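PDB 6NPS: AxyAgu115A from Amphibacillus xylanus NBRC 15112, which is a family GH115 alpha-glucuronidase, a hydrolase that probably removes glucuronic acid branches from arabinoglucuronoxylan. Local coordinates for residues D453-E458 with D621-I626; S143-A148 with F568-Y573; M785-V788 with Y793-I796. The protein carries 3 engineered substitutions. All coordinates share one frame; numbering follows the deposited sequence.

Interaction 1 (D453-E458 with D621-I626)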
loop_
_atom_site.group_PDB
_atom_site.type_symbol
_atom_site.label_atom_id
_atom_site.label_comp_id
_atom_site.label_asym_id
_atom_site.label_seq_id
_atom_site.Cartn_x
_atom_site.Cartn_y
_atom_site.Cartn_z
ATOM N N ASP A 453 -9.230 -17.533 -29.884
ATOM C CA ASP A 453 -8.872 -18.898 -30.245
ATOM C C ASP A 453 -10.075 -19.822 -30.252
ATOM O O ASP A 453 -9.886 -21.039 -30.237
ATOM C CB ASP A 453 -7.869 -19.454 -29.237
ATOM C CG ASP A 453 -6.661 -18.558 -29.092
ATOM O OD1 ASP A 453 -6.705 -17.646 -28.238
ATOM O OD2 ASP A 453 -5.679 -18.738 -29.842
ATOM N N ILE A 454 -11.291 -19.264 -30.263
ATOM C CA ILE A 454 -12.576 -19.967 -30.357
ATOM C C ILE A 454 -12.927 -20.726 -29.087
ATOM O O ILE A 454 -14.052 -20.622 -28.591
ATOM C CB ILE A 454 -12.629 -20.926 -31.561
ATOM C CG1 ILE A 454 -12.230 -20.212 -32.865
ATOM C CG2 ILE A 454 -14.045 -21.515 -31.633
ATOM C CD1 ILE A 454 -11.939 -21.148 -34.040
ATOM N N ALA A 455 -11.995 -21.519 -28.569
ATOM C CA ALA A 455 -12.285 -22.331 -27.384
ATOM C C ALA A 455 -12.872 -21.569 -26.198
ATOM O O ALA A 455 -12.424 -20.476 -25.860
ATOM C CB ALA A 455 -11.024 -23.072 -26.950
ATOM N N THR A 456 -13.871 -22.189 -25.542
ATOM C CA THR A 456 -14.708 -21.655 -24.463
ATOM C C THR A 456 -15.669 -20.567 -24.936
ATOM O O THR A 456 -16.537 -20.138 -24.165
ATOM C CB THR A 456 -13.898 -21.110 -23.262
ATOM O OG1 THR A 456 -13.424 -19.790 -23.543
ATOM C CG2 THR A 456 -12.695 -22.021 -22.959
ATOM N N GLN A 457 -15.599 -20.158 -26.197
ATOM C CA GLN A 457 -16.577 -19.196 -26.698
ATOM C C GLN A 457 -17.802 -19.849 -27.344
ATOM O O GLN A 457 -18.572 -19.148 -27.999
ATOM C CB GLN A 457 -15.921 -18.231 -27.704
ATOM C CG GLN A 457 -14.619 -17.594 -27.225
ATOM C CD GLN A 457 -14.839 -16.618 -26.070
ATOM O OE1 GLN A 457 -15.971 -16.240 -25.777
ATOM N NE2 GLN A 457 -13.764 -16.217 -25.416
ATOM N N GLU A 458 -18.022 -21.148 -27.147
ATOM C CA GLU A 458 -19.047 -21.847 -27.922
ATOM C C GLU A 458 -20.457 -21.373 -27.576
ATOM O O GLU A 458 -21.287 -21.229 -28.469
ATOM C CB GLU A 458 -18.939 -23.362 -27.728
ATOM C CG GLU A 458 -17.642 -23.987 -28.244
ATOM C CD GLU A 458 -16.494 -23.932 -27.218
ATOM O OE1 GLU A 458 -16.704 -23.413 -26.092
ATOM O OE2 GLU A 458 -15.378 -24.405 -27.546
ATOM N N ASP A 621 -3.636 -27.748 -17.056
ATOM C CA ASP A 621 -2.976 -28.984 -17.465
ATOM C C ASP A 621 -3.988 -30.064 -17.800
ATOM O O ASP A 621 -3.821 -30.793 -18.791
ATOM C CB ASP A 621 -2.039 -29.484 -16.368
ATOM C CG ASP A 621 -0.832 -28.596 -16.195
ATOM O OD1 ASP A 621 -0.378 -28.421 -15.041
ATOM O OD2 ASP A 621 -0.345 -28.067 -17.221
ATOM N N GLU A 622 -5.028 -30.209 -16.964
ATOM C CA GLU A 622 -6.083 -31.170 -17.268
ATOM C C GLU A 622 -6.739 -30.848 -18.608
ATOM O O GLU A 622 -6.967 -31.744 -19.430
ATOM C CB GLU A 622 -7.114 -31.213 -16.125
ATOM C CG GLU A 622 -8.219 -32.266 -16.330
ATOM C CD GLU A 622 -9.092 -32.547 -15.061
ATOM O OE1 GLU A 622 -9.001 -31.783 -14.061
ATOM O OE2 GLU A 622 -9.873 -33.545 -15.085
ATOM N N TYR A 623 -6.988 -29.566 -18.881
ATOM C CA TYR A 623 -7.638 -29.182 -20.130
ATOM C C TYR A 623 -6.785 -29.555 -21.343
ATOM O O TYR A 623 -7.306 -29.996 -22.379
ATOM C CB TYR A 623 -7.884 -27.693 -20.078
ATOM C CG TYR A 623 -8.585 -27.070 -21.253
ATOM C CD1 TYR A 623 -9.848 -27.506 -21.667
ATOM C CD2 TYR A 623 -8.010 -25.998 -21.900
ATOM C CE1 TYR A 623 -10.510 -26.890 -22.749
ATOM C CE2 TYR A 623 -8.656 -25.357 -22.950
ATOM C CZ TYR A 623 -9.903 -25.806 -23.368
ATOM O OH TYR A 623 -10.524 -25.152 -24.388
ATOM N N HIS A 624 -5.467 -29.413 -21.214
ATOM C CA HIS A 624 -4.526 -29.690 -22.283
ATOM C C HIS A 624 -4.276 -31.176 -22.487
ATOM O O HIS A 624 -3.682 -31.539 -23.502
ATOM C CB HIS A 624 -3.202 -28.975 -21.990
ATOM C CG HIS A 624 -3.289 -27.494 -22.162
ATOM N ND1 HIS A 624 -2.358 -26.624 -21.642
ATOM C CD2 HIS A 624 -4.225 -26.726 -22.770
ATOM C CE1 HIS A 624 -2.712 -25.383 -21.934
ATOM N NE2 HIS A 624 -3.841 -25.416 -22.614
ATOM N N THR A 625 -4.716 -32.045 -21.572
ATOM C CA THR A 625 -4.518 -33.470 -21.758
ATOM C C THR A 625 -5.797 -34.290 -21.972
ATOM O O THR A 625 -5.690 -35.451 -22.383
ATOM C CB THR A 625 -3.729 -34.058 -20.576
ATOM O OG1 THR A 625 -4.441 -33.837 -19.368
ATOM C CG2 THR A 625 -2.365 -33.368 -20.451
ATOM N N ILE A 626 -6.995 -33.749 -21.728
ATOM C CA ILE A 626 -8.184 -34.567 -21.978
ATOM C C ILE A 626 -8.295 -34.938 -23.465
ATOM O O ILE A 626 -7.890 -34.177 -24.362
ATOM C CB ILE A 626 -9.483 -33.885 -21.521
ATOM C CG1 ILE A 626 -9.523 -32.458 -22.031
ATOM C CG2 ILE A 626 -9.614 -33.933 -20.028
ATOM C CD1 ILE A 626 -10.904 -31.961 -22.143
HETATM O O HOH W 1 -13.681 -25.419 -24.614
#
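The phenol of Y623 reaches from its helix towards the turn at A455 and T456, and its OH does the touching. A455 CB lies 3.3 Å from Y623 OH, while T456 CG2 stands farther off at 4.1 Å from the same oxygen. CG of Y623 is anti to the backbone N (chi1 -178°), which sends the ring outward from helix 601-629 to the loop. The tyrosine and threonine side chains run at a slant to one another. No direct hydrogen bond joins the segments; a water lies 3.2 Å from Y623 OH and accepts a weak bond from T456 N, the amide that also makes a weak bond to E458 OE2. T456 OG1 sits between its backbone N and carbonyl carbon (chi1 81°), from where it donates a 2.6 Å bond to A455 O, in the carbonyl plane and onto a lone pair. N424 N bonds to the same hydroxyl, fixing its rotation. Replacing T456 by an alanine removes the hydroxyl and CG2, which is likely to leave A455 O and N424 N without this partner and to open a small gap beside Y623 OH. The Y623 ring is held by a stack with Y573 of helix 564-596 and by the nearly parallel ring of F631. Residues I454 to Q457 form a type II beta turn, closed by a 2.9 Å bond from Q457 N to I454 O, and Q457 is the N-cap of helix 458-469. The loop that carries this turn joins strand 446-450 to helix 458-469, a beta-alpha loop of the eight-stranded parallel TIM barrel, here packed against helix 601-629.

Interaction 2 (S143-A148 with F568-Y573)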
loop_
_atom_site.group_PDB
_atom_site.type_symbol
_atom_site.label_atom_id
_atom_site.label_comp_id
_atom_site.label_asym_id
_atom_site.label_seq_id
_atom_site.Cartn_x
_atom_site.Cartn_y
_atom_site.Cartn_z
ATOM N N SER A 143 -16.267 -29.851 -30.181
ATOM C CA SER A 143 -16.109 -30.069 -28.748
ATOM C C SER A 143 -16.252 -31.538 -28.359
ATOM O O SER A 143 -16.276 -31.858 -27.158
ATOM C CB SER A 143 -17.139 -29.241 -27.971
ATOM O OG SER A 143 -17.013 -27.855 -28.253
ATOM N N GLY A 144 -16.388 -32.434 -29.332
ATOM C CA GLY A 144 -16.619 -33.836 -28.999
ATOM C C GLY A 144 -17.918 -34.099 -28.261
ATOM O O GLY A 144 -17.938 -34.890 -27.322
ATOM N N VAL A 145 -19.008 -33.455 -28.663
ATOM C CA VAL A 145 -20.309 -33.702 -28.045
ATOM C C VAL A 145 -20.941 -34.893 -28.767
ATOM O O VAL A 145 -21.478 -34.752 -29.860
ATOM C CB VAL A 145 -21.202 -32.460 -28.104
ATOM C CG1 VAL A 145 -22.575 -32.750 -27.446
ATOM C CG2 VAL A 145 -20.480 -31.297 -27.410
ATOM N N LEU A 146 -20.919 -36.071 -28.131
ATOM C CA LEU A 146 -21.512 -37.268 -28.751
ATOM C C LEU A 146 -23.035 -37.249 -28.634
ATOM O O LEU A 146 -23.567 -36.993 -27.552
ATOM C CB LEU A 146 -20.981 -38.531 -28.092
ATOM C CG LEU A 146 -19.504 -38.803 -28.354
ATOM C CD1 LEU A 146 -19.048 -39.987 -27.514
ATOM C CD2 LEU A 146 -19.247 -39.033 -29.838
ATOM N N PRO A 147 -23.772 -37.552 -29.699
ATOM C CA PRO A 147 -25.232 -37.538 -29.589
ATOM C C PRO A 147 -25.758 -38.749 -28.835
ATOM O O PRO A 147 -25.124 -39.806 -28.786
ATOM C CB PRO A 147 -25.695 -37.539 -31.053
ATOM C CG PRO A 147 -24.613 -38.157 -31.802
ATOM C CD PRO A 147 -23.324 -37.804 -31.080
ATOM N N ALA A 148 -26.931 -38.583 -28.228
ATOM C CA ALA A 148 -27.604 -39.736 -27.636
ATOM C C ALA A 148 -27.881 -40.805 -28.694
ATOM O O ALA A 148 -28.249 -40.497 -29.827
ATOM C CB ALA A 148 -28.913 -39.309 -26.977
ATOM N N PHE A 568 -16.422 -31.262 -19.523
ATOM C CA PHE A 568 -15.220 -30.549 -19.098
ATOM C C PHE A 568 -14.944 -29.330 -19.982
ATOM O O PHE A 568 -14.696 -28.227 -19.486
ATOM C CB PHE A 568 -14.015 -31.501 -19.140
ATOM C CG PHE A 568 -12.789 -30.911 -18.508
ATOM C CD1 PHE A 568 -12.493 -31.168 -17.174
ATOM C CD2 PHE A 568 -11.950 -30.071 -19.223
ATOM C CE1 PHE A 568 -11.374 -30.600 -16.570
ATOM C CE2 PHE A 568 -10.846 -29.486 -18.620
ATOM C CZ PHE A 568 -10.556 -29.763 -17.289
ATOM N N ALA A 569 -14.946 -29.516 -21.305
ATOM C CA ALA A 569 -14.579 -28.417 -22.189
ATOM C C ALA A 569 -15.650 -27.332 -22.249
ATOM O O ALA A 569 -15.317 -26.151 -22.375
ATOM C CB ALA A 569 -14.297 -28.953 -23.591
ATOM N N LEU A 570 -16.928 -27.692 -22.115
ATOM C CA LEU A 570 -17.996 -26.715 -22.272
ATOM C C LEU A 570 -18.438 -26.087 -20.953
ATOM O O LEU A 570 -18.976 -24.970 -20.963
ATOM C CB LEU A 570 -19.218 -27.370 -22.954
ATOM C CG LEU A 570 -19.014 -27.818 -24.429
ATOM C CD1 LEU A 570 -20.249 -28.498 -25.037
ATOM C CD2 LEU A 570 -18.565 -26.661 -25.341
ATOM N N VAL A 571 -18.327 -26.802 -19.831
ATOM C CA VAL A 571 -18.926 -26.284 -18.601
ATOM C C VAL A 571 -17.866 -26.205 -17.496
ATOM O O VAL A 571 -17.640 -25.150 -16.898
ATOM C CB VAL A 571 -20.116 -27.163 -18.175
ATOM C CG1 VAL A 571 -20.715 -26.631 -16.873
ATOM C CG2 VAL A 571 -21.150 -27.208 -19.303
ATOM N N TYR A 572 -17.209 -27.326 -17.209
ATOM C CA TYR A 572 -16.354 -27.377 -16.029
ATOM C C TYR A 572 -15.142 -26.452 -16.168
ATOM O O TYR A 572 -14.841 -25.669 -15.264
ATOM C CB TYR A 572 -15.916 -28.830 -15.787
ATOM C CG TYR A 572 -15.153 -29.029 -14.491
ATOM C CD1 TYR A 572 -15.835 -29.231 -13.280
ATOM C CD2 TYR A 572 -13.757 -29.036 -14.481
ATOM C CE1 TYR A 572 -15.114 -29.425 -12.088
ATOM C CE2 TYR A 572 -13.038 -29.222 -13.312
ATOM C CZ TYR A 572 -13.721 -29.424 -12.126
ATOM O OH TYR A 572 -13.012 -29.612 -10.977
ATOM N N TYR A 573 -14.406 -26.548 -17.280
ATOM C CA TYR A 573 -13.197 -25.731 -17.414
ATOM C C TYR A 573 -13.505 -24.224 -17.423
ATOM O O TYR A 573 -12.889 -23.487 -16.638
ATOM C CB TYR A 573 -12.429 -26.194 -18.669
ATOM C CG TYR A 573 -11.280 -25.274 -19.009
ATOM C CD1 TYR A 573 -10.167 -25.204 -18.189
ATOM C CD2 TYR A 573 -11.320 -24.460 -20.137
ATOM C CE1 TYR A 573 -9.101 -24.346 -18.483
ATOM C CE2 TYR A 573 -10.267 -23.613 -20.446
ATOM C CZ TYR A 573 -9.176 -23.546 -19.597
ATOM O OH TYR A 573 -8.144 -22.692 -19.871
#
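S143 is the first residue of the loop to meet L570, and it does so with its hydroxyl. S143 OG lies 3.5 Å from L570 CD2, and S143 CB backs the same methyl at 4.0 Å from CD2. With OG anti to the carbonyl carbon (chi1 -58°), the hydroxyl points at the leucine methyl. It is a buried polar atom facing a methyl, with no hydrogen-bonding partner in the model. The backbones come closest here too, S143 CA being 6.9 Å from A569 CA. G144 then takes a positive phi, and the chain turns so that V145 brings a second side chain to the same leucine. V145 CG2 packs 3.7 Å from L570 CD1, an apolar contact in which the two side chains cross at about a right angle. The leucine is extended to its end (chi2 178°), with CD1 continuing the line of its chain to V145 and CD2 branching to S143, so that each methyl serves one loop residue. Beyond V145 the loop draws off from the helix, and L146 touches Q562 in the loop ahead of that helix. On the helix side there is a wider pi-type turn, with Y573 N bonded to F568 O at 2.8 Å. F568 packs on helices 537-558 and 601-629. The loop between helix 120-133 and strand 152-155 therefore lies against helix 564-596, and helix 482-494 touches both through Q493, which meets V145 and L570.

Interaction 3 (M785-V788 with Y793-I796)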
loop_
_atom_site.group_PDB
_atom_site.type_symbol
_atom_site.label_atom_id
_atom_site.label_comp_id
_atom_site.label_asym_id
_atom_site.label_seq_id
_atom_site.Cartn_x
_atom_site.Cartn_y
_atom_site.Cartn_z
ATOM N N MET A 785 -43.329 0.182 -2.443
ATOM C CA MET A 785 -42.166 0.631 -3.202
ATOM C C MET A 785 -41.666 2.009 -2.780
ATOM O O MET A 785 -40.830 2.583 -3.479
ATOM C CB MET A 785 -42.436 0.619 -4.718
ATOM C CG MET A 785 -43.088 -0.675 -5.208
ATOM S SD MET A 785 -42.094 -2.141 -4.802
ATOM C CE MET A 785 -40.688 -1.816 -5.841
ATOM N N THR A 786 -42.091 2.530 -1.629
ATOM C CA THR A 786 -41.500 3.759 -1.113
ATOM C C THR A 786 -40.191 3.461 -0.384
ATOM O O THR A 786 -40.189 2.746 0.628
ATOM C CB THR A 786 -42.453 4.455 -0.159
ATOM O OG1 THR A 786 -43.682 4.694 -0.839
ATOM C CG2 THR A 786 -41.842 5.775 0.304
ATOM N N PHE A 787 -39.092 4.038 -0.868
ATOM C CA PHE A 787 -37.814 3.900 -0.187
ATOM C C PHE A 787 -37.753 4.875 0.983
ATOM O O PHE A 787 -38.200 6.022 0.881
ATOM C CB PHE A 787 -36.662 4.121 -1.172
ATOM C CG PHE A 787 -36.440 2.948 -2.084
ATOM C CD1 PHE A 787 -37.227 2.769 -3.212
ATOM C CD2 PHE A 787 -35.471 1.990 -1.788
ATOM C CE1 PHE A 787 -37.061 1.673 -4.017
ATOM C CE2 PHE A 787 -35.291 0.894 -2.586
ATOM C CZ PHE A 787 -36.087 0.732 -3.718
ATOM N N VAL A 788 -37.247 4.415 2.121
ATOM C CA VAL A 788 -37.263 5.243 3.334
ATOM C C VAL A 788 -35.823 5.385 3.813
ATOM O O VAL A 788 -35.173 4.381 4.120
ATOM C CB VAL A 788 -38.149 4.652 4.443
ATOM C CG1 VAL A 788 -38.093 5.560 5.698
ATOM C CG2 VAL A 788 -39.613 4.557 4.009
ATOM N N TYR A 793 -28.660 7.343 3.640
ATOM C CA TYR A 793 -28.582 7.313 2.181
ATOM C C TYR A 793 -29.637 6.333 1.717
ATOM O O TYR A 793 -30.142 5.545 2.512
ATOM C CB TYR A 793 -27.191 6.916 1.669
ATOM C CG TYR A 793 -26.808 5.512 2.042
ATOM C CD1 TYR A 793 -26.227 5.236 3.287
ATOM C CD2 TYR A 793 -27.066 4.445 1.185
ATOM C CE1 TYR A 793 -25.888 3.934 3.637
ATOM C CE2 TYR A 793 -26.733 3.143 1.536
ATOM C CZ TYR A 793 -26.158 2.898 2.761
ATOM O OH TYR A 793 -25.817 1.611 3.095
ATOM N N ILE A 794 -29.967 6.389 0.428
ATOM C CA ILE A 794 -30.922 5.470 -0.179
ATOM C C ILE A 794 -30.259 4.855 -1.397
ATOM O O ILE A 794 -29.568 5.554 -2.144
ATOM C CB ILE A 794 -32.218 6.191 -0.599
ATOM C CG1 ILE A 794 -32.959 6.773 0.614
ATOM C CG2 ILE A 794 -33.135 5.239 -1.423
ATOM C CD1 ILE A 794 -34.116 7.666 0.184
ATOM N N SER A 795 -30.460 3.551 -1.592
ATOM C CA SER A 795 -29.893 2.824 -2.714
ATOM C C SER A 795 -31.018 1.969 -3.279
ATOM O O SER A 795 -31.632 1.181 -2.545
ATOM C CB SER A 795 -28.695 1.978 -2.287
ATOM O OG SER A 795 -28.310 1.082 -3.322
ATOM N N ILE A 796 -31.271 2.129 -4.581
ATOM C CA ILE A 796 -32.462 1.632 -5.265
ATOM C C ILE A 796 -32.004 0.809 -6.456
ATOM O O ILE A 796 -31.302 1.332 -7.322
ATOM C CB ILE A 796 -33.344 2.790 -5.763
ATOM C CG1 ILE A 796 -33.850 3.638 -4.596
ATOM C CG2 ILE A 796 -34.502 2.249 -6.594
ATOM C CD1 ILE A 796 -34.469 4.946 -5.034
HETATM O O HOH W 2 -31.694 4.213 4.408
#
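Y793 O accepts a 2.8 Å hydrogen bond from a water that also donates a weak bond to V788 O, so this water bridges the segments, loosely on the V788 side. Otherwise the contact is mainly apolar and centred on F787. I796 CG1 stands over the middle of the F787 ring, 3.5 Å from the centroid and 4° off the ring normal, a CH-pi contact with the face. The isoleucine lies over one face: CG1, beside the backbone N (chi1 -62°), covers the centre, while CG2, on the same side, reaches F787 CZ at 3.6 Å. At the root of the phenylalanine, I794 CG2 packs 3.7 Å from F787 CB, and S795 O approaches F787 CE2 obliquely. S795 itself turns away, its OG bonded to P960 O. Y965 also meets the F787 ring. Strands 786-788 and 794-796 run roughly antiparallel, 147° between their N-to-C directions, with axes 7.8 Å apart, and share no backbone hydrogen bond; the first pairs in parallel with strand 847-854, and 794-797 antiparallel with 940-948. Such side-chain packing between strands with separate partners is consistent with the core of a beta-sandwich, as in galactose-binding-like domains, the clan of this C-terminal domain.

All three contacts are buried, but they belong to two distant parts of the chain. Interactions 1 and 2 have centres about 10 Å apart and touch through their consecutive helices, 601-629 and 564-596. Each sets a loop against this helical pair, but their chemistry differs: interaction 1 is a small polar touch bridged by water, interaction 2 a largely apolar one without any hydrogen bond across it. Interaction 3 lies about 45 Å from both, centre to centre, in the C-terminal domain. It buries the largest area of the three, between neighbouring strands in the sequence, and relies on aromatic-aliphatic packing.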